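L-isoleucine-4-hydroxylase (Bacillus thuringiensis, PDB 6LNH) hydroxylates L-isoleucine to (4S)-4-hydroxy-L-isoleucine, using iron(II), ascorbate, 2-oxoglutarate and oxygen, and also oxidises several other aliphatic and sulfur-containing L-amino acids. Local coordinates at residues K143-G148 / V243-K248; N137-S142 / E174-L179; N186-G191 / T234-D239. All coordinates share one frame; numbering follows the deposited sequence.

Interaction 1 of 3, residues K143-G148 / V243-K248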
ATOM      1  N   LYS C 143      32.336  26.606  18.619  1.00 59.59           N
ATOM      2  CA  LYS C 143      32.211  27.362  17.380  1.00 54.87           C
ATOM      3  C   LYS C 143      30.796  27.893  17.191  1.00 52.05           C
ATOM      4  O   LYS C 143      29.846  27.408  17.806  1.00 48.63           O
ATOM      5  CB  LYS C 143      32.626  26.503  16.182  1.00 56.07           C
ATOM      6  CG  LYS C 143      34.138  26.426  16.030  1.00 58.95           C
ATOM      7  CD  LYS C 143      34.583  25.180  15.298  1.00 60.04           C
ATOM      8  CE  LYS C 143      34.311  25.308  13.815  1.00 61.44           C
ATOM      9  NZ  LYS C 143      35.245  26.254  13.144  1.00 68.71           N
ATOM     10  N   ASP C 144      30.690  28.957  16.395  1.00 48.60           N
ATOM     11  CA  ASP C 144      29.411  29.559  16.027  1.00 44.48           C
ATOM     12  C   ASP C 144      28.629  28.634  15.093  1.00 49.16           C
ATOM     13  O   ASP C 144      29.152  28.203  14.060  1.00 48.27           O
ATOM     14  CB  ASP C 144      29.653  30.922  15.385  1.00 44.91           C
ATOM     15  CG  ASP C 144      30.263  31.915  16.358  1.00 51.46           C
ATOM     16  OD1 ASP C 144      29.878  31.889  17.547  1.00 51.82           O
ATOM     17  OD2 ASP C 144      31.144  32.702  15.949  1.00 50.08           O
ATOM     18  N   LEU C 145      27.386  28.319  15.454  1.00 46.65           N
ATOM     19  CA  LEU C 145      26.580  27.343  14.725  1.00 45.14           C
ATOM     20  C   LEU C 145      25.548  27.966  13.790  1.00 45.49           C
ATOM     21  O   LEU C 145      24.899  28.960  14.126  1.00 42.99           O
ATOM     22  CB  LEU C 145      25.851  26.419  15.695  1.00 48.70           C
ATOM     23  CG  LEU C 145      26.637  25.203  16.160  1.00 54.91           C
ATOM     24  CD1 LEU C 145      27.519  25.535  17.347  1.00 56.82           C
ATOM     25  CD2 LEU C 145      25.674  24.082  16.477  1.00 58.44           C
ATOM     26  N   ILE C 146      25.419  27.367  12.606  1.00 44.99           N
ATOM     27  CA  ILE C 146      24.322  27.621  11.677  1.00 42.40           C
ATOM     28  C   ILE C 146      23.322  26.476  11.795  1.00 36.01           C
ATOM     29  O   ILE C 146      23.681  25.310  11.591  1.00 38.66           O
ATOM     30  CB  ILE C 146      24.832  27.761  10.234  1.00 42.49           C
ATOM     31  CG1 ILE C 146      25.796  28.940  10.117  1.00 46.26           C
ATOM     32  CG2 ILE C 146      23.665  27.903   9.271  1.00 39.40           C
ATOM     33  CD1 ILE C 146      25.197  30.266  10.557  1.00 47.79           C
ATOM     34  N   ILE C 147      22.075  26.791  12.135  1.00 41.35           N
ATOM     35  CA  ILE C 147      20.992  25.811  12.168  1.00 36.04           C
ATOM     36  C   ILE C 147      20.156  26.035  10.913  1.00 38.10           C
ATOM     37  O   ILE C 147      19.353  26.970  10.846  1.00 36.43           O
ATOM     38  CB  ILE C 147      20.151  25.925  13.443  1.00 37.62           C
ATOM     39  CG1 ILE C 147      21.007  25.615  14.671  1.00 37.57           C
ATOM     40  CG2 ILE C 147      18.960  24.973  13.379  1.00 35.31           C
ATOM     41  CD1 ILE C 147      20.279  25.807  15.983  1.00 46.77           C
ATOM     42  N   GLY C 148      20.334  25.173   9.913  1.00 30.63           N
ATOM     43  CA  GLY C 148      19.650  25.334   8.641  1.00 30.89           C
ATOM     44  C   GLY C 148      18.331  24.580   8.581  1.00 37.48           C
ATOM     45  O   GLY C 148      18.208  23.470   9.094  1.00 33.13           O
ATOM     46  N   VAL C 243      16.567  19.782   9.043  1.00 33.76           N
ATOM     47  CA  VAL C 243      17.154  20.663  10.045  1.00 34.49           C
ATOM     48  C   VAL C 243      18.611  20.247  10.197  1.00 39.20           C
ATOM     49  O   VAL C 243      18.904  19.169  10.730  1.00 40.07           O
ATOM     50  CB  VAL C 243      16.409  20.606  11.385  1.00 36.27           C
ATOM     51  CG1 VAL C 243      16.978  21.640  12.343  1.00 35.81           C
ATOM     52  CG2 VAL C 243      14.919  20.841  11.175  1.00 36.73           C
ATOM     53  N   THR C 244      19.521  21.097   9.728  1.00 35.37           N
ATOM     54  CA  THR C 244      20.946  20.801   9.685  1.00 41.14           C
ATOM     55  C   THR C 244      21.718  21.676  10.663  1.00 40.26           C
ATOM     56  O   THR C 244      21.332  22.816  10.944  1.00 34.15           O
ATOM     57  CB  THR C 244      21.501  20.998   8.273  1.00 39.22           C
ATOM     58  OG1 THR C 244      21.589  22.399   7.985  1.00 36.06           O
ATOM     59  CG2 THR C 244      20.591  20.333   7.248  1.00 36.46           C
ATOM     60  N   PHE C 245      22.807  21.122  11.193  1.00 40.92           N
ATOM     61  CA  PHE C 245      23.692  21.823  12.116  1.00 42.99           C
ATOM     62  C   PHE C 245      25.104  21.833  11.546  1.00 42.58           C
ATOM     63  O   PHE C 245      25.709  20.770  11.360  1.00 41.28           O
ATOM     64  CB  PHE C 245      23.649  21.169  13.500  1.00 43.71           C
ATOM     65  CG  PHE C 245      22.283  21.188  14.127  1.00 47.45           C
ATOM     66  CD1 PHE C 245      21.291  20.318  13.696  1.00 41.25           C
ATOM     67  CD2 PHE C 245      21.980  22.095  15.127  1.00 48.28           C
ATOM     68  CE1 PHE C 245      20.031  20.346  14.256  1.00 38.38           C
ATOM     69  CE2 PHE C 245      20.721  22.125  15.692  1.00 42.88           C
ATOM     70  CZ  PHE C 245      19.746  21.249  15.256  1.00 44.49           C
ATOM     71  N   SER C 246      25.623  23.032  11.267  1.00 37.94           N
ATOM     72  CA  SER C 246      26.979  23.205  10.759  1.00 40.98           C
ATOM     73  C   SER C 246      27.584  24.481  11.336  1.00 43.18           C
ATOM     74  O   SER C 246      26.903  25.290  11.970  1.00 40.80           O
ATOM     75  CB  SER C 246      27.008  23.223   9.226  1.00 34.62           C
ATOM     76  OG  SER C 246      26.256  24.306   8.711  1.00 41.06           O
ATOM     77  N   TYR C 247      28.889  24.643  11.119  1.00 38.46           N
ATOM     78  CA  TYR C 247      29.658  25.749  11.680  1.00 45.51           C
ATOM     79  C   TYR C 247      29.572  26.996  10.812  1.00 42.16           C
ATOM     80  O   TYR C 247      29.529  26.912   9.581  1.00 45.67           O
ATOM     81  CB  TYR C 247      31.124  25.352  11.842  1.00 43.71           C
ATOM     82  CG  TYR C 247      31.311  24.149  12.721  1.00 46.94           C
ATOM     83  CD1 TYR C 247      30.745  24.107  13.984  1.00 45.47           C
ATOM     84  CD2 TYR C 247      32.049  23.053  12.291  1.00 45.82           C
ATOM     85  CE1 TYR C 247      30.907  23.011  14.800  1.00 51.79           C
ATOM     86  CE2 TYR C 247      32.218  21.949  13.103  1.00 49.94           C
ATOM     87  CZ  TYR C 247      31.642  21.934  14.357  1.00 50.06           C
ATOM     88  OH  TYR C 247      31.804  20.841  15.173  1.00 57.45           O
ATOM     89  N   LYS C 248      29.539  28.159  11.471  1.00 40.97           N
ATOM     90  CA  LYS C 248      29.446  29.432  10.758  1.00 46.33           C
ATOM     91  C   LYS C 248      30.727  29.768  10.001  1.00 49.36           C
ATOM     92  O   LYS C 248      30.675  30.335   8.903  1.00 51.71           O
ATOM     93  CB  LYS C 248      29.121  30.557  11.736  1.00 46.27           C
ATOM     94  CG  LYS C 248      28.741  31.860  11.065  1.00 40.43           C
ATOM     95  CD  LYS C 248      28.035  32.785  12.035  1.00 47.80           C
ATOM     96  CE  LYS C 248      27.459  33.988  11.312  1.00 47.68           C
ATOM     97  NZ  LYS C 248      28.535  34.907  10.852  1.00 48.26           N
TER
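Ile146 with Ser246 and Gly148 with Thr244 are hydrogen-bonded pairs between antiparallel strands 145-156 and 236-247, in the larger sheet of this cupin-type iron oxygenase. Ile146 N gives a short bond to Ser246 O, 2.6 Å, and Ser246 N returns one to Ile146 O, 3.0 Å. Gly148 and Thr244 exchange the same two bonds. Past the strand ends, Lys248 N still reaches Asp144 O, at 2.6 Å. Ile147 and Phe245 form a non-hydrogen-bonded pair on the face that meets helix 120-134. They lie side by side, with Ile147 CG1 3.6 Å from Phe245 CE2. Both also touch Thr130 of that helix. On the other face Thr244 OG1 stands between its own backbone N and carbonyl carbon (chi1 73°). It comes 3.6 Å from Gly148 CA, where a CB on Gly148 would clash with it. Thr244 also touches Glu174, and its side chain is about 9 Å from the bound iron. Beyond the start of strand 145-156, a bend at chi3 (75°) brings Lys143 CE over one face of the Tyr247 ring, 3.6 Å from its centroid. This is a CH-pi contact. Tyr247 OH bonds to Asp140 N. The backbone bonds thus fix the strand register, while one face packs on the helix and the other turns toward the metal region.

Interaction 2 of 3, residues N137-S142 / E174-L179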
ATOM      1  N   ASN C 137      28.707  14.471  20.974  1.00 58.29           N
ATOM      2  CA  ASN C 137      30.108  14.879  20.899  1.00 58.78           C
ATOM      3  C   ASN C 137      30.521  15.307  19.495  1.00 57.52           C
ATOM      4  O   ASN C 137      31.653  15.768  19.310  1.00 63.26           O
ATOM      5  CB  ASN C 137      31.033  13.775  21.443  1.00 58.83           C
ATOM      6  CG  ASN C 137      30.938  12.464  20.673  1.00 65.15           C
ATOM      7  OD1 ASN C 137      30.393  12.399  19.573  1.00 65.39           O
ATOM      8  ND2 ASN C 137      31.477  11.401  21.266  1.00 66.50           N
ATOM      9  N   ILE C 138      29.634  15.150  18.508  1.00 58.02           N
ATOM     10  CA  ILE C 138      29.947  15.525  17.131  1.00 59.27           C
ATOM     11  C   ILE C 138      30.029  17.040  16.982  1.00 55.25           C
ATOM     12  O   ILE C 138      30.907  17.559  16.282  1.00 55.81           O
ATOM     13  CB  ILE C 138      28.924  14.922  16.145  1.00 57.87           C
ATOM     14  CG1 ILE C 138      28.952  13.390  16.149  1.00 53.94           C
ATOM     15  CG2 ILE C 138      29.197  15.399  14.737  1.00 48.64           C
ATOM     16  CD1 ILE C 138      28.157  12.747  17.227  1.00 59.47           C
ATOM     17  N   ILE C 139      29.132  17.774  17.631  1.00 55.28           N
ATOM     18  CA  ILE C 139      29.049  19.219  17.450  1.00 58.20           C
ATOM     19  C   ILE C 139      29.962  19.876  18.472  1.00 63.25           C
ATOM     20  O   ILE C 139      29.789  19.705  19.685  1.00 60.20           O
ATOM     21  CB  ILE C 139      27.602  19.715  17.593  1.00 58.36           C
ATOM     22  CG1 ILE C 139      26.784  19.330  16.358  1.00 54.04           C
ATOM     23  CG2 ILE C 139      27.564  21.226  17.812  1.00 59.59           C
ATOM     24  CD1 ILE C 139      27.153  20.095  15.107  1.00 47.74           C
ATOM     25  N   ASP C 140      30.943  20.624  17.977  1.00 58.15           N
ATOM     26  CA  ASP C 140      31.891  21.317  18.837  1.00 64.12           C
ATOM     27  C   ASP C 140      31.240  22.608  19.312  1.00 64.70           C
ATOM     28  O   ASP C 140      31.032  23.540  18.527  1.00 61.81           O
ATOM     29  CB  ASP C 140      33.187  21.563  18.068  1.00 67.43           C
ATOM     30  CG  ASP C 140      34.142  22.484  18.793  1.00 70.23           C
ATOM     31  OD1 ASP C 140      34.280  22.368  20.030  1.00 70.01           O
ATOM     32  OD2 ASP C 140      34.776  23.315  18.109  1.00 66.46           O
ATOM     33  N   LYS C 141      30.938  22.665  20.607  1.00 62.79           N
ATOM     34  CA  LYS C 141      30.284  23.800  21.245  1.00 65.41           C
ATOM     35  C   LYS C 141      31.181  25.024  21.333  1.00 65.04           C
ATOM     36  O   LYS C 141      30.766  26.040  21.903  1.00 64.46           O
ATOM     37  CB  LYS C 141      29.793  23.393  22.636  1.00 66.84           C
ATOM     38  CG  LYS C 141      28.339  22.940  22.669  1.00 70.92           C
ATOM     39  CD  LYS C 141      28.071  21.829  21.660  1.00 66.74           C
ATOM     40  CE  LYS C 141      28.048  20.457  22.313  1.00 70.47           C
ATOM     41  NZ  LYS C 141      27.755  19.366  21.327  1.00 61.79           N
ATOM     42  N   SER C 142      32.398  24.948  20.808  1.00 65.05           N
ATOM     43  CA  SER C 142      33.315  26.073  20.813  1.00 63.65           C
ATOM     44  C   SER C 142      33.306  26.853  19.501  1.00 63.00           C
ATOM     45  O   SER C 142      34.181  27.698  19.292  1.00 60.30           O
ATOM     46  CB  SER C 142      34.726  25.576  21.117  1.00 67.24           C
ATOM     47  OG  SER C 142      35.686  26.373  20.444  1.00 67.91           O
ATOM     48  N   GLU C 174      26.731  18.916   6.216  1.00 41.69           N
ATOM     49  CA  GLU C 174      26.573  19.215   7.636  1.00 41.45           C
ATOM     50  C   GLU C 174      26.779  17.961   8.484  1.00 40.82           C
ATOM     51  O   GLU C 174      26.269  16.889   8.142  1.00 43.74           O
ATOM     52  CB  GLU C 174      25.194  19.801   7.908  1.00 36.90           C
ATOM     53  CG  GLU C 174      24.916  21.083   7.133  1.00 35.89           C
ATOM     54  CD  GLU C 174      24.367  20.814   5.742  1.00 43.59           C
ATOM     55  OE1 GLU C 174      24.183  19.629   5.397  1.00 44.74           O
ATOM     56  OE2 GLU C 174      24.122  21.784   4.994  1.00 45.26           O
ATOM     57  N   PRO C 175      27.523  18.081   9.586  1.00 40.31           N
ATOM     58  CA  PRO C 175      27.811  16.894  10.411  1.00 35.42           C
ATOM     59  C   PRO C 175      26.583  16.248  11.037  1.00 39.56           C
ATOM     60  O   PRO C 175      26.619  15.046  11.326  1.00 45.12           O
ATOM     61  CB  PRO C 175      28.775  17.431  11.482  1.00 35.00           C
ATOM     62  CG  PRO C 175      28.646  18.928  11.428  1.00 39.07           C
ATOM     63  CD  PRO C 175      28.287  19.262  10.019  1.00 36.15           C
ATOM     64  N   VAL C 176      25.504  16.994  11.270  1.00 36.31           N
ATOM     65  CA  VAL C 176      24.270  16.435  11.814  1.00 35.06           C
ATOM     66  C   VAL C 176      23.097  16.984  11.014  1.00 37.17           C
ATOM     67  O   VAL C 176      22.946  18.204  10.884  1.00 35.73           O
ATOM     68  CB  VAL C 176      24.091  16.755  13.312  1.00 38.67           C
ATOM     69  CG1 VAL C 176      22.811  16.116  13.840  1.00 33.69           C
ATOM     70  CG2 VAL C 176      25.290  16.280  14.120  1.00 38.56           C
ATOM     71  N   VAL C 177      22.267  16.083  10.487  1.00 36.39           N
ATOM     72  CA  VAL C 177      21.117  16.445   9.667  1.00 33.87           C
ATOM     73  C   VAL C 177      19.896  15.689  10.176  1.00 37.13           C
ATOM     74  O   VAL C 177      19.959  14.474  10.388  1.00 35.08           O
ATOM     75  CB  VAL C 177      21.365  16.136   8.176  1.00 38.30           C
ATOM     76  CG1 VAL C 177      20.066  16.220   7.381  1.00 33.76           C
ATOM     77  CG2 VAL C 177      22.406  17.084   7.605  1.00 36.35           C
ATOM     78  N   PHE C 178      18.790  16.408  10.366  1.00 39.33           N
ATOM     79  CA  PHE C 178      17.511  15.816  10.742  1.00 32.56           C
ATOM     80  C   PHE C 178      16.587  15.819   9.529  1.00 36.90           C
ATOM     81  O   PHE C 178      16.340  16.876   8.937  1.00 37.25           O
ATOM     82  CB  PHE C 178      16.866  16.582  11.898  1.00 37.63           C
ATOM     83  CG  PHE C 178      17.516  16.344  13.232  1.00 39.62           C
ATOM     84  CD1 PHE C 178      18.733  16.925  13.546  1.00 40.10           C
ATOM     85  CD2 PHE C 178      16.895  15.550  14.181  1.00 36.91           C
ATOM     86  CE1 PHE C 178      19.325  16.706  14.779  1.00 39.69           C
ATOM     87  CE2 PHE C 178      17.482  15.326  15.414  1.00 43.68           C
ATOM     88  CZ  PHE C 178      18.700  15.904  15.712  1.00 39.86           C
ATOM     89  N   LEU C 179      16.078  14.642   9.166  1.00 35.83           N
ATOM     90  CA  LEU C 179      15.100  14.485   8.092  1.00 36.46           C
ATOM     91  C   LEU C 179      13.737  14.208   8.721  1.00 38.03           C
ATOM     92  O   LEU C 179      13.535  13.154   9.334  1.00 35.91           O
ATOM     93  CB  LEU C 179      15.521  13.357   7.150  1.00 35.71           C
ATOM     94  CG  LEU C 179      14.600  12.986   5.987  1.00 41.13           C
ATOM     95  CD1 LEU C 179      14.351  14.189   5.125  1.00 39.84           C
ATOM     96  CD2 LEU C 179      15.206  11.865   5.159  1.00 41.26           C
TER
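Pro175 brings the ring of this contact, and that ring is puckered rather than flat. Two of its carbons are used: CB meets Ile138 CG2 at 3.9 Å, and CG meets Ile139 CD1 at 4.1 Å. No aromatic face or edge takes part between the segments; the Phe178 ring packs edge-to-face with Phe132 of helix 120-134, outside the contact. The contact is apolar packing of the loop after that helix against the start of strand 176-184, in the larger sheet of the cupin-type fold. Ile138 and Pro175 lie alongside each other, pointing opposite ways, whereas the side chains of Ile139 and Pro175 are set roughly perpendicular. Val176 makes the other two contacts. Its CG2 is 4.1 Å from Ile138 CG2 and 4.1 Å from Ile139 CG1. Ile138 CG1 is anti to its carbonyl carbon (chi1 -63°). The other branch, CG2, is therefore anti to the backbone N, and this is the methyl that meets both partners. Val176 also bonds through its backbone to Phe245 of neighbouring strand 236-247. No hydrogen bond joins the two segments. The loop is held from its own side: Lys141 NZ donates to Ile139 O at 2.6 Å, and it bonds as well to Phe134 O and Thr136 O.

Interaction 3 of 3, residues N186-G191 / T234-D239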
ATOM      1  N   ASN C 186      -0.572   9.618  -1.563  1.00 35.37           N
ATOM      2  CA  ASN C 186      -0.810   8.180  -1.620  1.00 42.73           C
ATOM      3  C   ASN C 186      -0.419   7.572  -2.956  1.00 38.14           C
ATOM      4  O   ASN C 186      -0.244   6.352  -3.038  1.00 41.11           O
ATOM      5  CB  ASN C 186      -2.284   7.871  -1.345  1.00 40.00           C
ATOM      6  CG  ASN C 186      -3.183   8.247  -2.507  1.00 42.41           C
ATOM      7  OD1 ASN C 186      -2.984   9.276  -3.153  1.00 45.91           O
ATOM      8  ND2 ASN C 186      -4.173   7.407  -2.787  1.00 42.39           N
ATOM      9  N   THR C 187      -0.268   8.385  -3.995  1.00 34.13           N
ATOM     10  CA  THR C 187       0.125   7.901  -5.309  1.00 43.73           C
ATOM     11  C   THR C 187       1.635   7.805  -5.473  1.00 42.78           C
ATOM     12  O   THR C 187       2.102   7.346  -6.521  1.00 44.75           O
ATOM     13  CB  THR C 187      -0.457   8.813  -6.392  1.00 45.97           C
ATOM     14  OG1 THR C 187      -0.023  10.159  -6.165  1.00 41.63           O
ATOM     15  CG2 THR C 187      -1.979   8.770  -6.355  1.00 43.02           C
ATOM     16  N   ALA C 188       2.404   8.223  -4.474  1.00 40.25           N
ATOM     17  CA  ALA C 188       3.854   8.237  -4.579  1.00 40.55           C
ATOM     18  C   ALA C 188       4.444   6.861  -4.290  1.00 42.11           C
ATOM     19  O   ALA C 188       3.948   6.109  -3.447  1.00 40.28           O
ATOM     20  CB  ALA C 188       4.450   9.270  -3.621  1.00 36.46           C
ATOM     21  N   ILE C 189       5.514   6.539  -5.014  1.00 36.52           N
ATOM     22  CA  ILE C 189       6.295   5.328  -4.803  1.00 37.75           C
ATOM     23  C   ILE C 189       7.759   5.727  -4.686  1.00 40.42           C
ATOM     24  O   ILE C 189       8.208   6.699  -5.302  1.00 36.01           O
ATOM     25  CB  ILE C 189       6.096   4.301  -5.941  1.00 43.25           C
ATOM     26  CG1 ILE C 189       4.623   4.242  -6.357  1.00 46.80           C
ATOM     27  CG2 ILE C 189       6.579   2.924  -5.514  1.00 45.27           C
ATOM     28  CD1 ILE C 189       4.268   3.048  -7.223  1.00 51.90           C
ATOM     29  N   GLY C 190       8.507   4.969  -3.893  1.00 41.75           N
ATOM     30  CA  GLY C 190       9.903   5.282  -3.678  1.00 35.37           C
ATOM     31  C   GLY C 190      10.101   6.264  -2.538  1.00 40.07           C
ATOM     32  O   GLY C 190       9.275   6.397  -1.629  1.00 38.39           O
ATOM     33  N   GLY C 191      11.229   6.965  -2.596  1.00 36.87           N
ATOM     34  CA  GLY C 191      11.595   7.863  -1.517  1.00 34.50           C
ATOM     35  C   GLY C 191      12.016   7.159  -0.247  1.00 38.73           C
ATOM     36  O   GLY C 191      11.856   7.714   0.845  1.00 37.19           O
ATOM     37  N   THR C 234      -1.691  11.634 -11.933  1.00 45.83           N
ATOM     38  CA  THR C 234      -1.583  12.888 -11.205  1.00 47.78           C
ATOM     39  C   THR C 234      -0.193  13.031 -10.595  1.00 46.17           C
ATOM     40  O   THR C 234       0.604  12.090 -10.557  1.00 44.07           O
ATOM     41  CB  THR C 234      -2.662  12.992 -10.123  1.00 48.44           C
ATOM     42  OG1 THR C 234      -2.421  12.022  -9.096  1.00 49.86           O
ATOM     43  CG2 THR C 234      -4.045  12.768 -10.726  1.00 44.37           C
ATOM     44  N   GLU C 235       0.071  14.232 -10.094  1.00 51.59           N
ATOM     45  CA  GLU C 235       1.357  14.561  -9.496  1.00 45.93           C
ATOM     46  C   GLU C 235       1.460  13.979  -8.093  1.00 44.82           C
ATOM     47  O   GLU C 235       0.530  14.103  -7.290  1.00 52.11           O
ATOM     48  CB  GLU C 235       1.538  16.077  -9.442  1.00 49.90           C
ATOM     49  CG  GLU C 235       1.499  16.759 -10.796  1.00 53.50           C
ATOM     50  CD  GLU C 235       1.130  18.227 -10.689  1.00 61.28           C
ATOM     51  OE1 GLU C 235       0.441  18.598  -9.714  1.00 59.83           O
ATOM     52  OE2 GLU C 235       1.527  19.008 -11.579  1.00 68.68           O
ATOM     53  N   ALA C 236       2.592  13.343  -7.802  1.00 41.04           N
ATOM     54  CA  ALA C 236       2.872  12.792  -6.487  1.00 41.27           C
ATOM     55  C   ALA C 236       3.887  13.672  -5.770  1.00 45.95           C
ATOM     56  O   ALA C 236       4.783  14.250  -6.393  1.00 44.05           O
ATOM     57  CB  ALA C 236       3.401  11.357  -6.586  1.00 40.60           C
ATOM     58  N   PHE C 237       3.739  13.772  -4.452  1.00 44.41           N
ATOM     59  CA  PHE C 237       4.536  14.682  -3.647  1.00 41.08           C
ATOM     60  C   PHE C 237       5.217  13.927  -2.520  1.00 40.78           C
ATOM     61  O   PHE C 237       4.703  12.924  -2.016  1.00 38.74           O
ATOM     62  CB  PHE C 237       3.681  15.808  -3.050  1.00 47.18           C
ATOM     63  CG  PHE C 237       3.089  16.725  -4.076  1.00 53.71           C
ATOM     64  CD1 PHE C 237       3.861  17.205  -5.122  1.00 49.67           C
ATOM     65  CD2 PHE C 237       1.756  17.095  -4.006  1.00 52.70           C
ATOM     66  CE1 PHE C 237       3.316  18.047  -6.078  1.00 49.83           C
ATOM     67  CE2 PHE C 237       1.202  17.937  -4.958  1.00 53.49           C
ATOM     68  CZ  PHE C 237       1.985  18.414  -5.998  1.00 58.97           C
ATOM     69  N   ARG C 238       6.378  14.436  -2.123  1.00 38.76           N
ATOM     70  CA  ARG C 238       7.036  14.045  -0.883  1.00 37.53           C
ATOM     71  C   ARG C 238       7.501  15.329  -0.217  1.00 36.10           C
ATOM     72  O   ARG C 238       8.436  15.981  -0.695  1.00 31.13           O
ATOM     73  CB  ARG C 238       8.206  13.093  -1.129  1.00 37.14           C
ATOM     74  CG  ARG C 238       8.799  12.524   0.150  1.00 35.24           C
ATOM     75  CD  ARG C 238       9.775  11.400  -0.139  1.00 35.93           C
ATOM     76  NE  ARG C 238      10.334  10.848   1.091  1.00 32.02           N
ATOM     77  CZ  ARG C 238      11.553  11.121   1.541  1.00 37.58           C
ATOM     78  NH1 ARG C 238      12.345  11.936   0.857  1.00 36.79           N
ATOM     79  NH2 ARG C 238      11.982  10.578   2.672  1.00 41.12           N
ATOM     80  N   ASP C 239       6.845  15.690   0.881  1.00 35.92           N
ATOM     81  CA  ASP C 239       7.111  16.938   1.581  1.00 33.86           C
ATOM     82  C   ASP C 239       8.067  16.638   2.725  1.00 35.43           C
ATOM     83  O   ASP C 239       7.775  15.796   3.581  1.00 30.11           O
ATOM     84  CB  ASP C 239       5.815  17.561   2.096  1.00 36.22           C
ATOM     85  CG  ASP C 239       4.887  17.979   0.969  1.00 38.89           C
ATOM     86  OD1 ASP C 239       5.391  18.265  -0.137  1.00 35.79           O
ATOM     87  OD2 ASP C 239       3.659  18.025   1.188  1.00 39.68           O
TER
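Ala188 and Ala236 meet methyl to methyl, with their CB atoms 3.8 Å apart, where the 186-191 segment passes over the start of strand 236-247. The two segments run 32° apart, and no hydrogen bond joins them. Ala236 CB also reaches the backbone of its partner, 3.7 Å from Ala188 CA. Small side chains let the two backbones come close here: the CA atoms of Ala188 and Ala236 are 5.0 Å apart. Thr187 OG1 touches the same methyl, 3.7 Å from Ala236 CB. It lies between its own backbone N and carbonyl carbon (chi1 57°) and makes a weak hydrogen bond to Ser185 OG. Thr187 O is bonded to Thr230 OG1.

Arg238 carries the far end of the contact. Chi1 (-172°) sets CG anti to the backbone N. Chi2 and chi3 are also anti and place CD and NE in a straight run. Chi4 (-103°) then places CZ, and the guanidinium turns a face to Gly191 O. This oxygen stands 3.1 Å above the guanidinium plane, displaced toward the rim. It is 3.4 Å from Arg238 NH2, but the angle is too poor for a hydrogen bond. Gly191 has a positive phi and no CB, and a CB there would clash with Arg238 CD. Leu184, Val225 and Leu228 also touch the arginine. Pro211 of a second subunit packs on Thr187 and Thr234.

The arrangement is typical of the double-stranded beta-helix, in which a smaller sheet lies over a larger one. The side chain of Arg238 is about 9 Å from the bound iron. Its place is consistent with the last-strand arginine that holds 2-oxoglutarate in related oxygenases.

In the fold
Interactions 1 and 2 are neighbours, with centres about 8 Å apart. Interaction 3 has its centre about 30 Å from each, on the opposite side of the chain's centre. Strand 236-247 is shared by interactions 1 and 3, its start serving interaction 3 and its end interaction 1. Interaction 2 uses its neighbour 176-184 in the larger sheet. Residues 137-142 lead directly into 143-148, and the segments of interactions 1 and 2 alternate along the chain. Interaction 2 is complete before interaction 3 begins, and interaction 3 falls within the chain span between the segments of interaction 1. Interactions 1 and 2 lie at the sheet end near helix 120-134, and interaction 3 joins the two sheets at the other end. The iron site, His170, Asp172 and His223, lies between them.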